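Local coordinates for protein NAD nucleotidase (Haemophilus influenzae, PDB 3ZTV) that degrades NAD to adenosine and nicotinamide riboside as a periplasmic zinc enzyme, acting as both a dinucleotide pyrophosphatase and a 5'-nucleotidase, at residues K289-Q301 and A320-D334. Residues are numbered along the deposited sequence; the frame is centred on the assembly and turned at random.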
# COMPACT_ATOMS: atom_id res chain seq x y z
N LYS A 289 -10.59 33.34 -6.23
CA LYS A 289 -11.24 32.16 -5.67
C LYS A 289 -12.75 32.40 -5.60
O LYS A 289 -13.23 33.12 -4.73
CB LYS A 289 -10.67 31.81 -4.29
CG LYS A 289 -10.44 32.99 -3.35
CD LYS A 289 -9.91 32.52 -2.01
CE LYS A 289 -9.75 33.68 -1.03
NZ LYS A 289 -11.07 34.25 -0.62
N ILE A 290 -13.47 31.82 -6.55
CA ILE A 290 -14.92 31.99 -6.63
C ILE A 290 -15.61 30.67 -6.92
O ILE A 290 -15.39 30.07 -7.98
CB ILE A 290 -15.32 32.97 -7.74
CG1 ILE A 290 -14.50 34.26 -7.66
CG2 ILE A 290 -16.82 33.27 -7.67
CD1 ILE A 290 -14.65 35.15 -8.89
N PRO A 291 -16.43 30.18 -5.99
CA PRO A 291 -17.32 29.06 -6.30
C PRO A 291 -18.63 29.57 -6.91
O PRO A 291 -19.48 30.09 -6.18
CB PRO A 291 -17.57 28.42 -4.93
CG PRO A 291 -17.47 29.57 -3.97
CD PRO A 291 -16.55 30.61 -4.58
N HIS A 292 -18.78 29.46 -8.23
CA HIS A 292 -19.98 30.00 -8.90
C HIS A 292 -21.15 29.03 -8.80
O HIS A 292 -21.12 27.96 -9.42
CB HIS A 292 -19.71 30.23 -10.39
CG HIS A 292 -18.65 31.25 -10.68
ND1 HIS A 292 -17.32 30.95 -10.85
CD2 HIS A 292 -18.76 32.59 -10.86
CE1 HIS A 292 -16.65 32.06 -11.11
NE2 HIS A 292 -17.50 33.07 -11.13
N VAL A 293 -22.19 29.41 -8.07
CA VAL A 293 -23.43 28.63 -8.05
C VAL A 293 -24.30 29.06 -9.23
O VAL A 293 -24.64 30.24 -9.39
CB VAL A 293 -24.19 28.80 -6.73
CG1 VAL A 293 -25.54 28.09 -6.80
CG2 VAL A 293 -23.38 28.26 -5.59
N LEU A 294 -24.68 28.09 -10.06
CA LEU A 294 -25.45 28.33 -11.27
C LEU A 294 -26.93 28.28 -10.92
O LEU A 294 -27.44 27.23 -10.54
CB LEU A 294 -25.11 27.26 -12.30
CG LEU A 294 -23.61 27.08 -12.58
CD1 LEU A 294 -23.38 25.87 -13.47
CD2 LEU A 294 -23.01 28.35 -13.19
N MET A 295 -27.62 29.41 -11.05
CA MET A 295 -29.00 29.52 -10.58
C MET A 295 -29.92 30.17 -11.61
O MET A 295 -29.51 31.08 -12.33
CB MET A 295 -29.02 30.32 -9.27
CG MET A 295 -30.36 30.31 -8.52
SD MET A 295 -30.26 31.17 -6.94
CE MET A 295 -29.16 30.06 -6.06
N SER A 296 -31.14 29.66 -11.71
CA SER A 296 -32.18 30.30 -12.51
C SER A 296 -32.82 31.47 -11.78
O SER A 296 -32.94 31.46 -10.56
CB SER A 296 -33.25 29.27 -12.87
OG SER A 296 -34.33 29.90 -13.56
N SER A 297 -33.23 32.48 -12.54
CA SER A 297 -33.97 33.60 -11.98
C SER A 297 -35.48 33.37 -12.03
O SER A 297 -36.25 34.20 -11.55
CB SER A 297 -33.66 34.89 -12.74
OG SER A 297 -34.20 34.83 -14.05
N HIS A 298 -35.90 32.25 -12.61
CA HIS A 298 -37.31 32.08 -12.99
C HIS A 298 -38.20 31.42 -11.93
O HIS A 298 -39.42 31.61 -11.95
CB HIS A 298 -37.42 31.36 -14.34
CG HIS A 298 -36.72 32.09 -15.45
ND1 HIS A 298 -37.12 33.34 -15.88
CD2 HIS A 298 -35.64 31.76 -16.19
CE1 HIS A 298 -36.31 33.74 -16.85
NE2 HIS A 298 -35.41 32.80 -17.06
N LYS A 299 -37.60 30.65 -11.04
CA LYS A 299 -38.34 30.06 -9.93
C LYS A 299 -37.91 30.71 -8.63
O LYS A 299 -36.76 30.56 -8.19
CB LYS A 299 -38.14 28.54 -9.84
CG LYS A 299 -38.86 27.88 -8.65
CD LYS A 299 -38.54 26.40 -8.52
CE LYS A 299 -39.23 25.57 -9.59
NZ LYS A 299 -38.77 24.16 -9.56
N LEU A 300 -38.82 31.46 -8.03
CA LEU A 300 -38.57 32.07 -6.74
C LEU A 300 -39.82 31.89 -5.90
O LEU A 300 -40.68 32.78 -5.83
CB LEU A 300 -38.24 33.56 -6.90
CG LEU A 300 -36.99 33.91 -7.72
CD1 LEU A 300 -37.00 35.39 -8.09
CD2 LEU A 300 -35.70 33.54 -7.00
N GLN A 301 -39.94 30.72 -5.28
CA GLN A 301 -41.17 30.36 -4.57
C GLN A 301 -41.00 30.37 -3.06
O GLN A 301 -40.01 29.88 -2.53
CB GLN A 301 -41.67 28.99 -5.03
CG GLN A 301 -42.05 28.94 -6.50
CD GLN A 301 -42.43 27.55 -6.95
OE1 GLN A 301 -42.52 26.62 -6.15
NE2 GLN A 301 -42.66 27.40 -8.25
N ALA A 320 -35.87 40.20 -4.40
CA ALA A 320 -35.24 38.89 -4.46
C ALA A 320 -34.22 38.83 -5.59
O ALA A 320 -33.07 38.41 -5.39
CB ALA A 320 -36.30 37.82 -4.64
N LEU A 321 -34.63 39.27 -6.77
CA LEU A 321 -33.76 39.28 -7.94
C LEU A 321 -32.57 40.21 -7.73
O LEU A 321 -31.43 39.86 -8.06
CB LEU A 321 -34.53 39.68 -9.20
CG LEU A 321 -35.53 38.66 -9.73
CD1 LEU A 321 -36.41 39.28 -10.82
CD2 LEU A 321 -34.82 37.42 -10.26
N ASP A 322 -32.82 41.40 -7.19
CA ASP A 322 -31.75 42.35 -6.94
C ASP A 322 -30.69 41.77 -6.01
O ASP A 322 -29.48 41.95 -6.22
CB ASP A 322 -32.30 43.66 -6.37
CG ASP A 322 -33.02 44.49 -7.40
OD1 ASP A 322 -32.86 44.22 -8.62
OD2 ASP A 322 -33.74 45.44 -7.01
N THR A 323 -31.12 41.09 -4.96
CA THR A 323 -30.17 40.47 -4.04
C THR A 323 -29.28 39.45 -4.77
O THR A 323 -28.05 39.49 -4.65
CB THR A 323 -30.87 39.81 -2.84
OG1 THR A 323 -31.48 40.83 -2.04
CG2 THR A 323 -29.88 39.04 -1.98
N LEU A 324 -29.89 38.56 -5.53
CA LEU A 324 -29.13 37.55 -6.26
C LEU A 324 -28.17 38.18 -7.27
O LEU A 324 -27.03 37.73 -7.42
CB LEU A 324 -30.08 36.58 -6.96
CG LEU A 324 -30.92 35.69 -6.02
CD1 LEU A 324 -31.94 34.87 -6.80
CD2 LEU A 324 -30.02 34.76 -5.21
N LYS A 325 -28.62 39.22 -7.97
CA LYS A 325 -27.80 39.88 -8.99
C LYS A 325 -26.58 40.57 -8.37
O LYS A 325 -25.56 40.75 -9.04
CB LYS A 325 -28.64 40.88 -9.79
CG LYS A 325 -29.67 40.23 -10.70
CD LYS A 325 -30.60 41.27 -11.32
CE LYS A 325 -31.55 40.61 -12.32
NZ LYS A 325 -32.61 41.53 -12.81
N SER A 326 -26.67 40.94 -7.10
CA SER A 326 -25.60 41.68 -6.46
C SER A 326 -24.48 40.76 -5.95
O SER A 326 -23.45 41.24 -5.48
CB SER A 326 -26.14 42.52 -5.31
OG SER A 326 -26.50 41.71 -4.21
N MET A 327 -24.69 39.45 -6.03
CA MET A 327 -23.74 38.50 -5.46
C MET A 327 -22.74 37.95 -6.47
O MET A 327 -23.12 37.45 -7.53
CB MET A 327 -24.49 37.36 -4.79
CG MET A 327 -25.43 37.85 -3.72
SD MET A 327 -26.42 36.55 -2.99
CE MET A 327 -25.14 35.55 -2.27
N LYS A 328 -21.47 38.04 -6.11
CA LYS A 328 -20.37 37.60 -6.96
C LYS A 328 -20.39 36.09 -7.22
O LYS A 328 -19.97 35.62 -8.28
CB LYS A 328 -19.04 38.01 -6.32
CG LYS A 328 -17.81 37.66 -7.13
CD LYS A 328 -16.60 38.46 -6.64
CE LYS A 328 -15.46 38.36 -7.64
NZ LYS A 328 -15.97 38.49 -9.04
N SER A 329 -20.88 35.32 -6.25
CA SER A 329 -20.80 33.86 -6.30
C SER A 329 -22.07 33.20 -6.84
O SER A 329 -22.17 31.98 -6.84
CB SER A 329 -20.49 33.30 -4.91
OG SER A 329 -19.36 33.95 -4.33
N ILE A 330 -23.05 34.00 -7.25
CA ILE A 330 -24.26 33.51 -7.91
C ILE A 330 -24.20 33.93 -9.37
O ILE A 330 -23.93 35.09 -9.68
CB ILE A 330 -25.55 34.11 -7.27
CG1 ILE A 330 -25.64 33.73 -5.79
CG2 ILE A 330 -26.80 33.67 -8.05
CD1 ILE A 330 -25.73 32.23 -5.52
N SER A 331 -24.45 32.98 -10.27
CA SER A 331 -24.48 33.30 -11.68
C SER A 331 -25.87 32.94 -12.21
O SER A 331 -26.26 31.77 -12.21
CB SER A 331 -23.42 32.50 -12.42
OG SER A 331 -23.29 32.93 -13.76
N LEU A 332 -26.62 33.94 -12.66
CA LEU A 332 -28.01 33.72 -13.09
C LEU A 332 -28.17 33.47 -14.59
O LEU A 332 -27.60 34.18 -15.42
CB LEU A 332 -28.90 34.91 -12.70
CG LEU A 332 -29.03 35.21 -11.21
CD1 LEU A 332 -29.64 36.59 -11.00
CD2 LEU A 332 -29.84 34.14 -10.50
N ASP A 333 -28.96 32.44 -14.91
CA ASP A 333 -29.48 32.22 -16.26
C ASP A 333 -28.42 32.05 -17.34
O ASP A 333 -28.60 32.49 -18.47
CB ASP A 333 -30.45 33.35 -16.65
CG ASP A 333 -31.65 33.44 -15.72
OD1 ASP A 333 -32.13 32.40 -15.23
OD2 ASP A 333 -32.11 34.58 -15.48
N ASP A 334 -27.31 31.39 -17.01
CA ASP A 334 -26.35 31.04 -18.05
C ASP A 334 -26.95 29.95 -18.93
O ASP A 334 -27.52 28.99 -18.43
CB ASP A 334 -25.05 30.49 -17.45
CG ASP A 334 -24.37 31.46 -16.52
OD1 ASP A 334 -23.86 32.50 -16.99
OD2 ASP A 334 -24.34 31.16 -15.31
O HOH W 1 -32.72 29.89 -16.34
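The side chain of Met295 packs against Leu324 of helix 314-325 and Ile330 of strand 330-332, and Met295 has the largest surface buried in the contact. Its CG stands anti to the backbone N (chi1 -170°) and the chain stays extended until it bends at the thioether, sending SD across Leu324, 4.0 Å from CD2, while CE comes 4.1 Å from CD1 of Ile330. A long, flexible, unbranched side chain suits this place, since its bend lets it touch both branched neighbours. Leu300 continues the apolar layer, its CD1 packing 3.7 Å from CD2 of Leu321 and its CD2 sliding past Leu324.

Asp333, just after strand 330-332, grips the chain at Ser297, two residues on from Met295. Its backbone N donates to Met295 O, and its carboxylate takes two bonds from Ser297: the backbone N reaches OD1 at 2.9 Å, 30° out of the carboxylate plane, and the hydroxyl OG meets the syn lone pair of OD2 at a short 2.5 Å. Ser297 OG sits between its own N and carbonyl carbon (chi1 69°), which lets hydroxyl and amide address the same carboxylate and fix its rotation. A water also donates to OD1.

Ser329 delivers the first rung of the pairing, its O accepting from Val293 N at 2.8 Å, while its hydroxyl is held by Asn233. The ladder continues through Ser331, whose N and O bond to Val293 O and Met295 N. Ser331 OG donates to Asp334 OD2 on the face covered by helix 46-59, whose Lys52 also hydrogen-bonds to that hydroxyl and whose Lys55 forms a salt bridge with Asp334 OD1.

Strand 330-332 thus adds a parallel edge to the seven-stranded mixed sheet of the calcineurin-like metallophosphoesterase domain, with helix 314-325 packed against one face, away from the zinc site.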